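Local coordinates for mercuric reductase (Metallosphaera sedula, PDB 4YWO), which probably reduces mercuric ion to elemental mercury with electrons from NADPH, working as an FAD-containing homodimer, at residues 361-375 with 386-398. Sequence-based numbering, arbitrary orientation.
Sequences ARAKEGEVEARVLPM and SRLGFVKMVTMNG
M396 fills the hollow under the turn that joins helix 358-362 to strand 368-374. Its chain bends at chi2 (78°) and chi3 (90°). The bends tuck SD against G366 CA at 3.5 Å and bring CE near A361 O and K364 CB. G366 has no CB, which leaves room for the sulfur. V368 CG2 closes the hollow from the strand. Beside it, A361 CB rests on V394 CG1 at 3.8 Å, and V368 CG1 touches the same methyl.

Strands 368-374 and 390-396 run antiparallel. Paired backbone bonds join E369 to T395, R371 to M393 and L373 to V391. Past the end of the pairing, N397 N binds E367 O at 2.8 Å. In one of two modelled conformers, E367 N also reaches N397 OD1, from above the plane of that side-chain carbonyl. One water links E367 O, T395 OG1 and G398 N.

Further along, V372 splays its two methyls. CG1 sits by F390 CB, and CG2 lies against K392 CG at 3.7 Å. At the far end M375 curls back. CB lies on G389 O, while CE reaches V391 CG2 at 3.8 Å. M375 N also binds G389 O, in a bond of 2.9 Å.

Strand 368-374 is one of the two edge strands, within this chain, of the five-stranded antiparallel sheet of the dimerisation domain. Strand 390-396 lies between it and strand 399-407. L373, V391 and M393 face helix 442-449. On the other face, V372 and F390 meet helix 215-227, and K392 NZ forms salt bridges with E214 and E216.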
loop_
_atom_site.group_PDB
_atom_site.type_symbol
_atom_site.label_atom_id
_atom_site.label_comp_id
_atom_site.label_asym_id
_atom_site.label_seq_id
_atom_site.Cartn_x
_atom_site.Cartn_y
_atom_site.Cartn_z
ATOM N N ALA A 361 19.293 -1.336 16.854
ATOM C CA ALA A 361 18.835 -0.351 17.791
ATOM C C ALA A 361 19.417 -0.693 19.197
ATOM O O ALA A 361 19.817 0.211 19.947
ATOM C CB ALA A 361 17.337 -0.314 17.834
ATOM N N ARG A 362 19.394 -1.962 19.542
ATOM C CA ARG A 362 19.873 -2.368 20.901
ATOM C C ARG A 362 21.356 -2.161 21.022
ATOM O O ARG A 362 21.840 -2.087 22.154
ATOM C CB ARG A 362 19.479 -3.814 21.193
ATOM C CG ARG A 362 17.989 -3.914 21.477
ATOM C CD ARG A 362 17.629 -5.298 22.044
ATOM N NE ARG A 362 16.180 -5.448 22.143
ATOM C CZ ARG A 362 15.381 -4.831 22.998
ATOM N NH1 ARG A 362 15.833 -4.036 23.928
ATOM N NH2 ARG A 362 14.097 -5.043 22.914
ATOM N N ALA A 363 22.083 -2.080 19.934
ATOM C CA ALA A 363 23.517 -1.788 19.975
ATOM C C ALA A 363 23.848 -0.329 20.223
ATOM O O ALA A 363 25.006 -0.001 20.430
ATOM C CB ALA A 363 24.215 -2.277 18.753
ATOM N N LYS A 364 22.868 0.559 20.168
ATOM C CA LYS A 364 23.056 1.983 20.444
ATOM C C LYS A 364 22.555 2.326 21.827
ATOM O O LYS A 364 21.891 1.536 22.462
ATOM C CB LYS A 364 22.264 2.819 19.438
ATOM C CG LYS A 364 22.752 2.589 18.041
ATOM C CD LYS A 364 21.831 3.308 17.141
ATOM C CE LYS A 364 22.369 3.208 15.758
ATOM N NZ LYS A 364 21.878 4.416 15.062
ATOM N N GLU A 365 22.864 3.519 22.327
ATOM C CA GLU A 365 22.408 3.817 23.683
ATOM C C GLU A 365 20.966 4.313 23.588
ATOM O O GLU A 365 20.633 5.036 22.664
ATOM C CB GLU A 365 23.330 4.854 24.318
ATOM C CG GLU A 365 24.771 4.373 24.385
ATOM C CD GLU A 365 25.657 5.294 25.202
ATOM O OE1 GLU A 365 25.455 6.539 25.124
ATOM O OE2 GLU A 365 26.546 4.762 25.920
ATOM N N GLY A 366 20.112 3.917 24.511
ATOM C CA GLY A 366 18.739 4.348 24.436
ATOM C C GLY A 366 17.822 3.233 24.888
ATOM O O GLY A 366 18.241 2.121 25.053
ATOM N N GLU A 367 16.593 3.570 25.175
ATOM C CA GLU A 367 15.615 2.608 25.642
ATOM C C GLU A 367 14.943 1.989 24.378
ATOM O O GLU A 367 14.242 2.720 23.672
ATOM C CB GLU A 367 14.540 3.303 26.479
ATOM C CG GLU A 367 15.018 3.837 27.845
ATOM C CD GLU A 367 13.879 4.024 28.847
ATOM O OE1 GLU A 367 14.154 4.403 30.014
ATOM O OE2 GLU A 367 12.700 3.765 28.488
ATOM N N VAL A 368 15.149 0.693 24.152
ATOM C CA VAL A 368 14.616 0.051 22.901
ATOM C C VAL A 368 13.447 -0.835 23.236
ATOM O O VAL A 368 13.523 -1.590 24.188
ATOM C CB VAL A 368 15.720 -0.652 22.155
ATOM C CG1 VAL A 368 15.199 -1.484 20.951
ATOM C CG2 VAL A 368 16.747 0.310 21.667
ATOM N N GLU A 369 12.320 -0.737 22.486
ATOM C CA GLU A 369 11.272 -1.717 22.532
ATOM C C GLU A 369 11.019 -2.271 21.111
ATOM O O GLU A 369 11.261 -1.570 20.118
ATOM C CB GLU A 369 10.004 -1.171 23.111
ATOM C CG GLU A 369 10.106 -0.593 24.532
ATOM C CD GLU A 369 8.745 -0.195 25.093
ATOM O OE1 GLU A 369 8.489 1.038 25.229
ATOM O OE2 GLU A 369 7.900 -1.091 25.364
ATOM N N ALA A 370 10.512 -3.450 21.046
ATOM C CA ALA A 370 10.151 -4.036 19.751
ATOM C C ALA A 370 8.943 -4.921 19.897
ATOM O O ALA A 370 8.768 -5.594 20.959
ATOM C CB ALA A 370 11.297 -4.804 19.179
ATOM N N ARG A 371 8.102 -5.046 18.859
ATOM C CA ARG A 371 6.983 -5.949 18.876
ATOM C C ARG A 371 6.877 -6.552 17.490
ATOM O O ARG A 371 7.181 -5.896 16.448
ATOM C CB ARG A 371 5.661 -5.303 19.253
ATOM C CG ARG A 371 5.538 -4.646 20.607
ATOM C CD ARG A 371 5.492 -5.751 21.681
ATOM N NE ARG A 371 5.367 -5.156 23.036
ATOM C CZ ARG A 371 6.344 -4.665 23.753
ATOM N NH1 ARG A 371 7.588 -4.740 23.424
ATOM N NH2 ARG A 371 6.078 -4.144 24.960
ATOM N N VAL A 372 6.345 -7.756 17.466
ATOM C CA VAL A 372 6.061 -8.464 16.212
ATOM C C VAL A 372 4.622 -8.930 16.209
ATOM O O VAL A 372 4.153 -9.584 17.158
ATOM C CB VAL A 372 6.946 -9.718 16.022
ATOM C CG1 VAL A 372 6.550 -10.489 14.743
ATOM C CG2 VAL A 372 8.422 -9.394 16.041
ATOM N N LEU A 373 3.872 -8.524 15.200
ATOM C CA LEU A 373 2.483 -8.876 14.943
ATOM C C LEU A 373 2.453 -9.936 13.807
ATOM O O LEU A 373 2.988 -9.696 12.691
ATOM C CB LEU A 373 1.738 -7.666 14.406
ATOM C CG LEU A 373 0.240 -7.836 14.125
ATOM C CD1 LEU A 373 -0.566 -7.704 15.372
ATOM C CD2 LEU A 373 -0.215 -6.802 13.063
ATOM N N PRO A 374 1.834 -11.117 13.981
ATOM C CA PRO A 374 1.676 -12.035 12.859
ATOM C C PRO A 374 0.712 -11.536 11.814
ATOM O O PRO A 374 -0.370 -11.024 12.190
ATOM C CB PRO A 374 1.055 -13.292 13.487
ATOM C CG PRO A 374 0.648 -12.907 14.815
ATOM C CD PRO A 374 1.197 -11.615 15.239
ATOM N N MET A 375 1.007 -11.769 10.530
ATOM C CA MET A 375 0.076 -11.387 9.530
ATOM C C MET A 375 -1.250 -12.164 9.573
ATOM O O MET A 375 -2.275 -11.672 9.165
ATOM C CB MET A 375 0.806 -11.635 8.200
ATOM C CG MET A 375 0.267 -11.064 6.997
ATOM S SD MET A 375 -0.106 -9.279 6.960
ATOM C CE MET A 375 1.338 -8.386 7.086
ATOM N N SER A 386 -3.745 -14.578 2.450
ATOM C CA SER A 386 -2.291 -14.296 2.449
ATOM C C SER A 386 -1.804 -14.131 3.852
ATOM O O SER A 386 -1.350 -13.092 4.317
ATOM C CB SER A 386 -2.019 -13.067 1.560
ATOM O OG SER A 386 -0.593 -13.009 1.357
ATOM N N ARG A 387 -1.943 -15.216 4.616
ATOM C CA ARG A 387 -1.703 -15.128 6.043
ATOM C C ARG A 387 -0.223 -15.283 6.442
ATOM O O ARG A 387 0.082 -14.925 7.583
ATOM C CB ARG A 387 -2.498 -16.243 6.790
ATOM C CG ARG A 387 -4.004 -16.041 6.667
ATOM C CD ARG A 387 -4.648 -17.221 7.347
ATOM N NE ARG A 387 -6.024 -17.048 7.670
ATOM C CZ ARG A 387 -7.071 -17.188 6.881
ATOM N NH1 ARG A 387 -6.947 -17.346 5.524
ATOM N NH2 ARG A 387 -8.292 -17.098 7.493
ATOM N N LEU A 388 0.676 -15.716 5.558
ATOM C CA LEU A 388 2.077 -15.830 5.874
ATOM C C LEU A 388 2.690 -14.433 6.088
ATOM O O LEU A 388 2.356 -13.499 5.323
ATOM C CB LEU A 388 2.801 -16.556 4.766
ATOM C CG LEU A 388 4.290 -16.772 5.031
ATOM C CD1 LEU A 388 4.850 -18.062 4.439
ATOM C CD2 LEU A 388 5.125 -15.598 4.571
ATOM N N GLY A 389 3.432 -14.274 7.148
ATOM C CA GLY A 389 4.183 -13.050 7.355
ATOM C C GLY A 389 4.041 -12.438 8.691
ATOM O O GLY A 389 3.480 -13.014 9.623
ATOM N N PHE A 390 4.531 -11.228 8.793
ATOM C CA PHE A 390 4.580 -10.490 10.009
ATOM C C PHE A 390 4.849 -9.029 9.810
ATOM O O PHE A 390 5.285 -8.601 8.732
ATOM C CB PHE A 390 5.677 -11.055 10.982
ATOM C CG PHE A 390 7.076 -10.806 10.494
ATOM C CD1 PHE A 390 7.736 -9.603 10.758
ATOM C CD2 PHE A 390 7.659 -11.640 9.548
ATOM C CE1 PHE A 390 8.991 -9.335 10.187
ATOM C CE2 PHE A 390 8.900 -11.390 9.002
ATOM C CZ PHE A 390 9.564 -10.232 9.283
ATOM N N VAL A 391 4.633 -8.261 10.863
ATOM C CA VAL A 391 5.073 -6.842 10.901
ATOM C C VAL A 391 5.844 -6.664 12.215
ATOM O O VAL A 391 5.338 -7.004 13.304
ATOM C CB VAL A 391 3.923 -5.818 10.762
ATOM C CG1 VAL A 391 4.483 -4.446 10.741
ATOM C CG2 VAL A 391 3.227 -6.090 9.497
ATOM N N LYS A 392 7.074 -6.154 12.113
ATOM C CA LYS A 392 7.916 -5.901 13.310
ATOM C C LYS A 392 8.213 -4.422 13.383
ATOM O O LYS A 392 8.583 -3.791 12.379
ATOM C CB LYS A 392 9.212 -6.639 13.196
ATOM C CG LYS A 392 10.122 -6.567 14.405
ATOM C CD LYS A 392 11.263 -7.601 14.208
ATOM C CE LYS A 392 12.041 -7.756 15.459
ATOM N NZ LYS A 392 13.117 -8.796 15.279
ATOM N N MET A 393 8.058 -3.860 14.556
ATOM C CA MET A 393 8.259 -2.428 14.811
ATOM C C MET A 393 9.256 -2.239 15.922
ATOM O O MET A 393 9.186 -2.997 16.918
ATOM C CB MET A 393 6.928 -1.732 15.081
ATOM C CG MET A 393 6.967 -0.190 15.314
ATOM S SD MET A 393 5.358 0.534 15.483
ATOM C CE MET A 393 4.882 0.602 13.765
ATOM N N VAL A 394 10.194 -1.343 15.736
ATOM C CA VAL A 394 11.247 -1.086 16.696
ATOM C C VAL A 394 11.236 0.366 17.113
ATOM O O VAL A 394 11.134 1.252 16.256
ATOM C CB VAL A 394 12.615 -1.393 16.104
ATOM C CG1 VAL A 394 13.737 -1.162 17.099
ATOM C CG2 VAL A 394 12.731 -2.773 15.453
ATOM N N THR A 395 11.247 0.642 18.439
ATOM C CA THR A 395 11.221 2.066 18.884
ATOM C C THR A 395 12.475 2.314 19.701
ATOM O O THR A 395 13.023 1.404 20.297
ATOM C CB THR A 395 10.004 2.474 19.738
ATOM O OG1 THR A 395 10.017 1.679 20.979
ATOM C CG2 THR A 395 8.677 2.218 18.989
ATOM N N MET A 396 12.970 3.568 19.694
ATOM C CA MET A 396 14.171 3.938 20.486
ATOM C C MET A 396 13.734 5.250 21.144
ATOM O O MET A 396 13.333 6.198 20.471
ATOM C CB MET A 396 15.354 4.087 19.547
ATOM C CG MET A 396 16.425 5.091 20.015
ATOM S SD MET A 396 17.270 4.121 21.235
ATOM C CE MET A 396 18.427 3.458 19.993
ATOM N N ASN A 397 13.737 5.257 22.480
ATOM C CA ASN A 397 13.253 6.397 23.251
ATOM C C ASN A 397 11.857 6.852 22.896
ATOM O O ASN A 397 11.535 8.046 22.871
ATOM C CB ASN A 397 14.315 7.503 23.194
ATOM C CG ASN A 397 15.485 7.105 24.015
ATOM O OD1 ASN A 397 15.260 6.419 25.005
ATOM N ND2 ASN A 397 16.726 7.349 23.550
ATOM N N GLY A 398 11.026 5.886 22.556
ATOM C CA GLY A 398 9.656 6.054 22.279
ATOM C C GLY A 398 9.353 6.499 20.835
ATOM O O GLY A 398 8.227 6.636 20.509
HETATM O O HOH W 1 11.397 2.903 22.945
#